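Local coordinates for beta-N-acetylhexosaminidase (Streptomyces plicatus, PDB 1JAK), which removes terminal beta-linked N-acetylhexosamine residues from the non-reducing ends of glycoconjugates as a family 20 glycoside hydrolase, with the substrate's own acetamido group assisting catalysis, at residues A[155-160]-A[427-432]; A[349-354]-A[378-383]; A[363-368]-A[391-396]. One frame throughout, in Å; residues are numbered along the deposited sequence.

Contact 1: residues A[155-160]-A[427-432]; sequences PRYAWR and DPAGYL. With SO4 (sulfate ion), chain B.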
# COMPACT_ATOMS: atom_id res chain seq x y z
N PRO A 155 9.97 11.52 5.47
CA PRO A 155 8.99 11.47 4.38
C PRO A 155 8.37 12.80 3.95
O PRO A 155 8.14 13.69 4.77
CB PRO A 155 7.94 10.51 4.93
CG PRO A 155 7.91 10.89 6.37
CD PRO A 155 9.39 10.99 6.72
N ARG A 156 8.08 12.90 2.66
CA ARG A 156 7.46 14.10 2.09
C ARG A 156 5.96 14.13 2.41
O ARG A 156 5.42 15.17 2.79
CB ARG A 156 7.66 14.10 0.57
CG ARG A 156 7.03 15.29 -0.14
CD ARG A 156 7.22 15.18 -1.64
NE ARG A 156 6.73 16.38 -2.33
CZ ARG A 156 6.69 16.52 -3.65
NH1 ARG A 156 7.11 15.55 -4.45
NH2 ARG A 156 6.25 17.66 -4.18
N TYR A 157 5.31 12.98 2.24
CA TYR A 157 3.87 12.84 2.49
C TYR A 157 3.59 11.79 3.55
O TYR A 157 4.32 10.81 3.68
CB TYR A 157 3.15 12.43 1.20
CG TYR A 157 3.16 13.49 0.12
CD1 TYR A 157 2.41 14.65 0.26
CD2 TYR A 157 3.93 13.32 -1.03
CE1 TYR A 157 2.41 15.62 -0.73
CE2 TYR A 157 3.93 14.30 -2.03
CZ TYR A 157 3.17 15.44 -1.87
OH TYR A 157 3.17 16.40 -2.86
N ALA A 158 2.51 12.00 4.30
CA ALA A 158 2.11 11.07 5.36
C ALA A 158 1.22 9.94 4.86
O ALA A 158 1.07 8.93 5.54
CB ALA A 158 1.41 11.83 6.49
N TRP A 159 0.62 10.12 3.69
CA TRP A 159 -0.24 9.08 3.13
C TRP A 159 0.50 8.40 1.98
O TRP A 159 0.57 8.93 0.88
CB TRP A 159 -1.57 9.66 2.63
CG TRP A 159 -2.57 8.59 2.27
CD1 TRP A 159 -2.52 7.76 1.19
CD2 TRP A 159 -3.71 8.19 3.03
NE1 TRP A 159 -3.57 6.86 1.23
CE2 TRP A 159 -4.31 7.11 2.36
CE3 TRP A 159 -4.29 8.65 4.23
CZ2 TRP A 159 -5.46 6.46 2.83
CZ3 TRP A 159 -5.44 8.01 4.70
CH2 TRP A 159 -6.01 6.93 4.01
N ARG A 160 1.08 7.24 2.26
CA ARG A 160 1.83 6.48 1.26
C ARG A 160 1.23 5.08 1.33
O ARG A 160 1.64 4.25 2.14
CB ARG A 160 3.32 6.47 1.62
CG ARG A 160 3.90 7.87 1.88
CD ARG A 160 5.40 7.84 2.13
NE ARG A 160 5.77 6.92 3.20
CZ ARG A 160 5.66 7.18 4.50
NH1 ARG A 160 5.19 8.35 4.91
NH2 ARG A 160 6.01 6.26 5.38
N ASP A 427 4.83 14.85 -10.45
CA ASP A 427 4.97 15.47 -9.13
C ASP A 427 3.60 15.65 -8.48
O ASP A 427 2.77 16.42 -8.96
CB ASP A 427 5.66 16.83 -9.31
CG ASP A 427 5.87 17.57 -7.99
OD1 ASP A 427 5.47 17.06 -6.93
OD2 ASP A 427 6.45 18.68 -8.03
N PRO A 428 3.35 14.94 -7.36
CA PRO A 428 2.06 15.05 -6.67
C PRO A 428 1.65 16.49 -6.33
O PRO A 428 0.47 16.82 -6.35
CB PRO A 428 2.26 14.20 -5.42
CG PRO A 428 3.21 13.13 -5.89
CD PRO A 428 4.20 13.92 -6.72
N ALA A 429 2.63 17.32 -6.00
CA ALA A 429 2.37 18.71 -5.62
C ALA A 429 1.80 19.61 -6.71
O ALA A 429 1.06 20.55 -6.42
CB ALA A 429 3.64 19.34 -5.06
N GLY A 430 2.14 19.33 -7.97
CA GLY A 430 1.63 20.15 -9.06
C GLY A 430 0.91 19.32 -10.10
O GLY A 430 0.85 19.67 -11.27
N TYR A 431 0.33 18.21 -9.65
CA TYR A 431 -0.38 17.30 -10.53
C TYR A 431 -1.77 17.74 -10.97
O TYR A 431 -2.05 17.88 -12.16
CB TYR A 431 -0.48 15.92 -9.87
CG TYR A 431 -1.28 14.94 -10.69
CD1 TYR A 431 -0.74 14.36 -11.84
CD2 TYR A 431 -2.60 14.64 -10.35
CE1 TYR A 431 -1.50 13.51 -12.63
CE2 TYR A 431 -3.37 13.80 -11.14
CZ TYR A 431 -2.81 13.23 -12.28
OH TYR A 431 -3.58 12.42 -13.07
N LEU A 432 -2.66 17.96 -10.00
CA LEU A 432 -4.03 18.36 -10.31
C LEU A 432 -4.12 19.88 -10.45
O LEU A 432 -3.91 20.62 -9.49
CB LEU A 432 -4.98 17.88 -9.21
CG LEU A 432 -6.48 17.95 -9.51
CD1 LEU A 432 -6.81 17.00 -10.66
CD2 LEU A 432 -7.27 17.58 -8.27
S SO4 B . 5.31 19.72 -0.96
O1 SO4 B . 3.88 20.08 -0.90
O2 SO4 B . 5.81 19.94 -2.33
O3 SO4 B . 6.07 20.56 -0.02
O4 SO4 B . 5.47 18.30 -0.59
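Arg156 meets Asp427 in a salt bridge whose acceptor oxygen also closes an Asx turn, Asp427 OD1 being bound by the backbone N of Ala429. The contact lies in the TIM-barrel domain of this family 20 enzyme and joins the lead-in to strand 159-165 with the loop between helix 420-424 and strand 440-447. With CG anti to the backbone N (chi1 179°) and the chain extended to NE, Arg156 reaches across to Asp427. The two side chains cross at about a right angle, guanidinium and carboxylate planes 50° apart. Arg156 NH2 donates to the syn lone pair of Asp427 OD1 at 2.9 Å, the oxygen tilted 20° out of the guanidinium plane. A second, weak bond runs from Arg156 NH1 to the same Asp427 OD1 at 3.3 Å, while Ala429 N comes to this oxygen from above the carboxylate plane at 3.0 Å. A sulfate, probably from the crystallisation liquor, takes another edge of the guanidinium: Arg156 NE binds its O4 at 2.9 Å and Arg156 NH2 its O2 at 3.0 Å. Two anionic groups thus share NH2, which would help to hold the guanidinium in a fixed rotation. Tyr157 lies beside the arginine: Arg156 CG sits over one face of the phenol ring, toward its rim, and Tyr157 OH lies 3.3 Å above the guanidinium plane of Arg156, again toward the rim. Further along the phenol, Tyr157 CE2 packs on Pro428 CB at 3.8 Å, the two side chains crossing obliquely. Tyr157 also touches Val440, and Pro428 touches Val443, both on barrel strand 440-447. The methyl of Ala429 lies obliquely to the guanidinium, its CB 3.2 Å from Arg156 NH2.

Contact 2: residues A[349-354]-A[378-383]; sequences GWHQLA and AEVAEA. With IFG ((2R,3R,4S,5R)-2-acetamido-3,4-dihydroxy-5-hydroxymethyl-piperidine), chain F.
His351 and Ala354 pack against Val380 and Ala383, joining the 3-10 turn at the end of barrel strand 346-350 to helix 374-385 of the TIM barrel. The apolar part is small and close. Val380 CG2 touches the imidazole at His351 CD2, 3.6 Å away, the two side chains crossing at about a right angle; CG1 of the valine is anti to the backbone N (chi1 180°), which leaves CG2 anti to the carbonyl carbon and facing the imidazole. Four residues along the helix surface from Glu379, Ala383 CB meets Ala354 CB at 4.0 Å, and the same Ala354 methyl rests over the helix backbone, 4.2 Å from Val380 CA. Polar links across the contact run through water. One water donates to His351 O at 3.0 Å and to Glu379 OE1 at 2.6 Å; another donates to Ala354 O at 3.0 Å and to Glu379 O at 2.7 Å. The imidazole nitrogens bind other partners, NE2 to Glu376 and ND1 to the backbone N of Trp367. Aromatic contact reaches the inhibitor: Trp350, its NE1 bonded to Glu250, sets the centre of one ring face against the acetamido methyl, with Trp350 CD2 3.4 Å from IFG C8. Since the backbone N-H of Trp367 must donate, His351 ND1 probably accepts, which is consistent with a proton on NE2 directed to Glu376; the histidine would then tie helix 374-385 to the segment that carries pocket residue Trp367, while the two waters bridge acceptors on either side, where turn and helix make no direct hydrogen bond.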
# COMPACT_ATOMS: atom_id res chain seq x y z
N GLY A 349 -13.19 8.34 0.51
CA GLY A 349 -13.99 7.86 -0.60
C GLY A 349 -13.26 8.13 -1.89
O GLY A 349 -12.30 8.91 -1.90
N TRP A 350 -13.67 7.49 -2.98
CA TRP A 350 -13.03 7.77 -4.27
C TRP A 350 -13.45 9.20 -4.60
O TRP A 350 -14.40 9.71 -4.01
CB TRP A 350 -13.50 6.76 -5.32
CG TRP A 350 -13.04 5.36 -4.99
CD1 TRP A 350 -13.79 4.36 -4.44
CD2 TRP A 350 -11.71 4.84 -5.13
NE1 TRP A 350 -13.00 3.25 -4.24
CE2 TRP A 350 -11.73 3.52 -4.65
CE3 TRP A 350 -10.51 5.37 -5.63
CZ2 TRP A 350 -10.59 2.70 -4.65
CZ3 TRP A 350 -9.37 4.56 -5.63
CH2 TRP A 350 -9.42 3.24 -5.14
N HIS A 351 -12.76 9.86 -5.53
CA HIS A 351 -13.08 11.26 -5.79
C HIS A 351 -14.48 11.60 -6.26
O HIS A 351 -14.84 12.77 -6.30
CB HIS A 351 -12.04 11.91 -6.72
CG HIS A 351 -12.16 11.51 -8.16
ND1 HIS A 351 -11.49 10.43 -8.69
CD2 HIS A 351 -12.84 12.07 -9.18
CE1 HIS A 351 -11.76 10.34 -9.98
NE2 HIS A 351 -12.58 11.33 -10.31
N GLN A 352 -15.29 10.60 -6.60
CA GLN A 352 -16.67 10.87 -6.99
C GLN A 352 -17.38 11.50 -5.79
O GLN A 352 -18.38 12.20 -5.95
CB GLN A 352 -17.39 9.58 -7.38
CG GLN A 352 -17.08 9.07 -8.78
CD GLN A 352 -15.62 8.70 -8.96
OE1 GLN A 352 -15.03 8.05 -8.10
NE2 GLN A 352 -15.04 9.10 -10.08
N LEU A 353 -16.86 11.26 -4.60
CA LEU A 353 -17.44 11.81 -3.38
C LEU A 353 -17.34 13.34 -3.37
O LEU A 353 -18.13 14.01 -2.69
CB LEU A 353 -16.75 11.24 -2.13
CG LEU A 353 -17.27 11.68 -0.76
CD1 LEU A 353 -18.73 11.28 -0.60
CD2 LEU A 353 -16.43 11.03 0.34
N ALA A 354 -16.38 13.88 -4.12
CA ALA A 354 -16.19 15.32 -4.19
C ALA A 354 -17.42 15.99 -4.80
O ALA A 354 -17.63 17.20 -4.65
CB ALA A 354 -14.96 15.65 -5.01
N ALA A 378 -11.75 19.95 -11.81
CA ALA A 378 -12.13 21.14 -11.06
C ALA A 378 -12.91 20.81 -9.80
O ALA A 378 -12.70 21.40 -8.74
CB ALA A 378 -12.94 22.08 -11.95
N GLU A 379 -13.84 19.87 -9.92
CA GLU A 379 -14.65 19.48 -8.78
C GLU A 379 -13.77 18.96 -7.64
O GLU A 379 -14.03 19.24 -6.47
CB GLU A 379 -15.65 18.40 -9.20
CG GLU A 379 -16.72 18.11 -8.18
CD GLU A 379 -17.79 17.20 -8.74
OE1 GLU A 379 -17.49 16.01 -8.97
OE2 GLU A 379 -18.92 17.68 -8.95
N VAL A 380 -12.74 18.21 -7.99
CA VAL A 380 -11.83 17.66 -6.99
C VAL A 380 -10.93 18.75 -6.42
O VAL A 380 -10.70 18.80 -5.21
CB VAL A 380 -10.97 16.53 -7.59
CG1 VAL A 380 -10.02 15.97 -6.53
CG2 VAL A 380 -11.88 15.42 -8.11
N ALA A 381 -10.43 19.63 -7.29
CA ALA A 381 -9.57 20.73 -6.84
C ALA A 381 -10.36 21.64 -5.90
O ALA A 381 -9.80 22.19 -4.94
CB ALA A 381 -9.07 21.53 -8.04
N GLU A 382 -11.65 21.79 -6.17
CA GLU A 382 -12.50 22.64 -5.34
C GLU A 382 -12.66 22.01 -3.96
O GLU A 382 -12.64 22.71 -2.94
CB GLU A 382 -13.87 22.82 -5.99
CG GLU A 382 -14.59 24.08 -5.52
CD GLU A 382 -13.81 25.33 -5.85
OE1 GLU A 382 -13.60 25.60 -7.06
OE2 GLU A 382 -13.38 26.05 -4.92
N ALA A 383 -12.82 20.69 -3.92
CA ALA A 383 -12.96 19.99 -2.64
C ALA A 383 -11.68 20.21 -1.85
O ALA A 383 -11.72 20.40 -0.63
CB ALA A 383 -13.19 18.50 -2.87
N1 IFG F . -12.23 1.02 -11.82
C2 IFG F . -12.87 0.42 -10.62
C3 IFG F . -12.11 -0.81 -9.99
C4 IFG F . -11.48 -1.76 -11.03
C5 IFG F . -10.63 -0.93 -11.98
C6 IFG F . -9.88 -1.72 -13.05
C7 IFG F . -12.01 2.25 -9.22
C8 IFG F . -12.08 3.31 -8.16
C9 IFG F . -11.43 0.16 -12.71
N2 IFG F . -13.06 1.47 -9.59
O7 IFG F . -10.92 2.11 -9.77
O3 IFG F . -13.01 -1.54 -9.16
O4 IFG F . -12.53 -2.39 -11.76
O6 IFG F . -8.76 -1.00 -13.55
O HOH W 1 -15.65 14.17 -8.81
O HOH W 2 -16.13 19.78 -4.84

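Contact 3: residues A[363-368]-A[391-396]; sequences LVQYWG and ILSPAD. With IFG ((2R,3R,4S,5R)-2-acetamido-3,4-dihydroxy-5-hydroxymethyl-piperidine), chain F.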
# COMPACT_ATOMS: atom_id res chain seq x y z
N LEU A 363 -11.38 12.63 3.29
CA LEU A 363 -10.32 12.59 2.29
C LEU A 363 -10.93 11.93 1.07
O LEU A 363 -11.80 11.07 1.20
CB LEU A 363 -9.13 11.74 2.74
CG LEU A 363 -8.21 12.20 3.87
CD1 LEU A 363 -8.87 11.95 5.21
CD2 LEU A 363 -6.90 11.44 3.78
N VAL A 364 -10.50 12.34 -0.12
CA VAL A 364 -11.00 11.70 -1.33
C VAL A 364 -9.82 11.17 -2.12
O VAL A 364 -8.74 11.78 -2.13
CB VAL A 364 -11.85 12.65 -2.22
CG1 VAL A 364 -13.14 13.00 -1.50
CG2 VAL A 364 -11.05 13.90 -2.58
N GLN A 365 -10.01 10.02 -2.74
CA GLN A 365 -8.95 9.39 -3.52
C GLN A 365 -9.18 9.61 -5.00
O GLN A 365 -10.11 9.06 -5.59
CB GLN A 365 -8.90 7.89 -3.21
CG GLN A 365 -7.64 7.21 -3.73
CD GLN A 365 -7.54 5.76 -3.33
OE1 GLN A 365 -8.23 5.30 -2.41
NE2 GLN A 365 -6.67 5.02 -4.01
N TYR A 366 -8.32 10.43 -5.60
CA TYR A 366 -8.42 10.77 -7.01
C TYR A 366 -7.81 9.71 -7.92
O TYR A 366 -6.60 9.46 -7.87
CB TYR A 366 -7.72 12.10 -7.28
CG TYR A 366 -7.86 12.57 -8.70
CD1 TYR A 366 -9.06 13.11 -9.16
CD2 TYR A 366 -6.79 12.46 -9.59
CE1 TYR A 366 -9.19 13.53 -10.47
CE2 TYR A 366 -6.92 12.87 -10.92
CZ TYR A 366 -8.13 13.41 -11.35
OH TYR A 366 -8.26 13.83 -12.65
N TRP A 367 -8.64 9.11 -8.77
CA TRP A 367 -8.15 8.09 -9.69
C TRP A 367 -8.37 8.51 -11.15
O TRP A 367 -8.47 7.66 -12.05
CB TRP A 367 -8.83 6.74 -9.41
CG TRP A 367 -10.33 6.73 -9.48
CD1 TRP A 367 -11.21 7.32 -8.61
CD2 TRP A 367 -11.14 6.05 -10.45
NE1 TRP A 367 -12.50 7.05 -8.98
CE2 TRP A 367 -12.49 6.27 -10.11
CE3 TRP A 367 -10.84 5.26 -11.58
CZ2 TRP A 367 -13.55 5.73 -10.85
CZ3 TRP A 367 -11.90 4.73 -12.32
CH2 TRP A 367 -13.24 4.97 -11.95
N GLY A 368 -8.41 9.82 -11.37
CA GLY A 368 -8.59 10.35 -12.71
C GLY A 368 -7.36 10.16 -13.58
O GLY A 368 -6.36 9.57 -13.14
N ILE A 391 -5.83 12.19 -1.95
CA ILE A 391 -4.95 11.03 -2.07
C ILE A 391 -4.87 10.82 -3.58
O ILE A 391 -5.89 10.60 -4.23
CB ILE A 391 -5.58 9.77 -1.44
CG1 ILE A 391 -5.72 9.96 0.08
CG2 ILE A 391 -4.73 8.55 -1.76
CD1 ILE A 391 -6.68 8.99 0.72
N LEU A 392 -3.67 10.91 -4.14
CA LEU A 392 -3.52 10.77 -5.58
C LEU A 392 -3.12 9.38 -6.06
O LEU A 392 -2.09 8.85 -5.66
CB LEU A 392 -2.50 11.78 -6.10
CG LEU A 392 -2.81 13.26 -5.82
CD1 LEU A 392 -1.71 14.13 -6.40
CD2 LEU A 392 -4.17 13.63 -6.41
N SER A 393 -3.96 8.79 -6.91
CA SER A 393 -3.71 7.47 -7.49
C SER A 393 -4.33 7.45 -8.89
O SER A 393 -5.27 6.71 -9.16
CB SER A 393 -4.32 6.36 -6.62
OG SER A 393 -5.73 6.44 -6.58
N PRO A 394 -3.78 8.27 -9.81
CA PRO A 394 -4.27 8.36 -11.20
C PRO A 394 -4.30 6.99 -11.87
O PRO A 394 -3.32 6.25 -11.81
CB PRO A 394 -3.27 9.31 -11.86
CG PRO A 394 -2.75 10.14 -10.70
CD PRO A 394 -2.58 9.09 -9.63
N ALA A 395 -5.41 6.68 -12.53
CA ALA A 395 -5.56 5.39 -13.20
C ALA A 395 -4.54 5.17 -14.31
O ALA A 395 -4.25 4.02 -14.66
CB ALA A 395 -6.98 5.24 -13.74
N ASP A 396 -4.02 6.25 -14.89
CA ASP A 396 -3.04 6.12 -15.95
C ASP A 396 -1.62 6.35 -15.42
O ASP A 396 -0.71 6.68 -16.18
CB ASP A 396 -3.36 7.09 -17.10
CG ASP A 396 -3.34 8.55 -16.67
OD1 ASP A 396 -3.38 8.84 -15.46
OD2 ASP A 396 -3.31 9.42 -17.57
N1 IFG F . -12.23 1.02 -11.82
C2 IFG F . -12.87 0.42 -10.62
C3 IFG F . -12.11 -0.81 -9.99
C4 IFG F . -11.48 -1.76 -11.03
C5 IFG F . -10.63 -0.93 -11.98
C6 IFG F . -9.88 -1.72 -13.05
C7 IFG F . -12.01 2.25 -9.22
C8 IFG F . -12.08 3.31 -8.16
C9 IFG F . -11.43 0.16 -12.71
N2 IFG F . -13.06 1.47 -9.59
O7 IFG F . -10.92 2.11 -9.77
O3 IFG F . -13.01 -1.54 -9.16
O4 IFG F . -12.53 -2.39 -11.76
O6 IFG F . -8.76 -1.00 -13.55
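Tyr366 and Ile391 are joined by the shortest backbone bond here, Tyr366 N to Ile391 O at 2.8 Å. It is flanked by Ile391 N to Val364 O at 2.9 Å and Ser393 N to Tyr366 O at 2.9 Å. A side-chain bond runs beside them: Gln365 NE2 donates to Ser393 OG at 3.1 Å, with the hydroxyl near the amide plane. CG anti to the backbone N (chi1 -168°) and an extended chain beyond it carry the Gln365 amide to the serine, while its OE1 is taken by His315 NE2. Ser393 OG in turn donates weakly to Tyr366 O, which it shares with Ser393 N. Past the strand ends Ala395 N is divided between Trp367 O and Gly368 O, both bonds weak. The two strands are parallel neighbours in the TIM barrel, connected by helix 374-385 as a beta-alpha-beta unit. Gln365 and Ile391 point to the barrel interior, where Ile391 also touches Trp159 and Glu444; Leu363 CD2 packs there on Ile391 CD1 at 3.9 Å. Tyr366 and Leu392 point to the other face, toward the helices, with Tyr366 CB 4.0 Å from Leu392 CD2. The Tyr366 ring turns one face to the chain's own next bend, Gly368 N lying 3.4 Å above its centre. At the C-terminal ends of the strands Trp367 belongs to the inhibitor pocket. Its chi1 of 58° sets CG between the backbone N and the carbonyl carbon, and the indole, held at NE1 by Gln352, lays a ring face against the acetamido group, Trp367 CE2 being 3.6 Å from IFG C8. Ala395 CB lies at the edge of the same indole, near its plane.

In the fold
All three contacts belong to the catalytic TIM barrel. Contacts 2 and 3 have centres about 9 Å apart and alternate along the chain: strands 346-350 and 363-366 are sheet neighbours, and helix 374-385 leads on to strand 389-392. Contact 1 closes a longer loop that encloses both; its centre is about 11 Å from that of contact 3 and 17 Å from that of contact 2. Tyr431 and Pro428 pack on contact 3, and Leu432 on Val380. Contacts 2 and 3 thus set two pocket tryptophans, Trp350 and Trp367, edge-to-face at the C-terminal ends of neighbouring barrel strands beside the inhibitor's acetamido group, whereas contact 1 joins parts of the barrel away from the inhibitor.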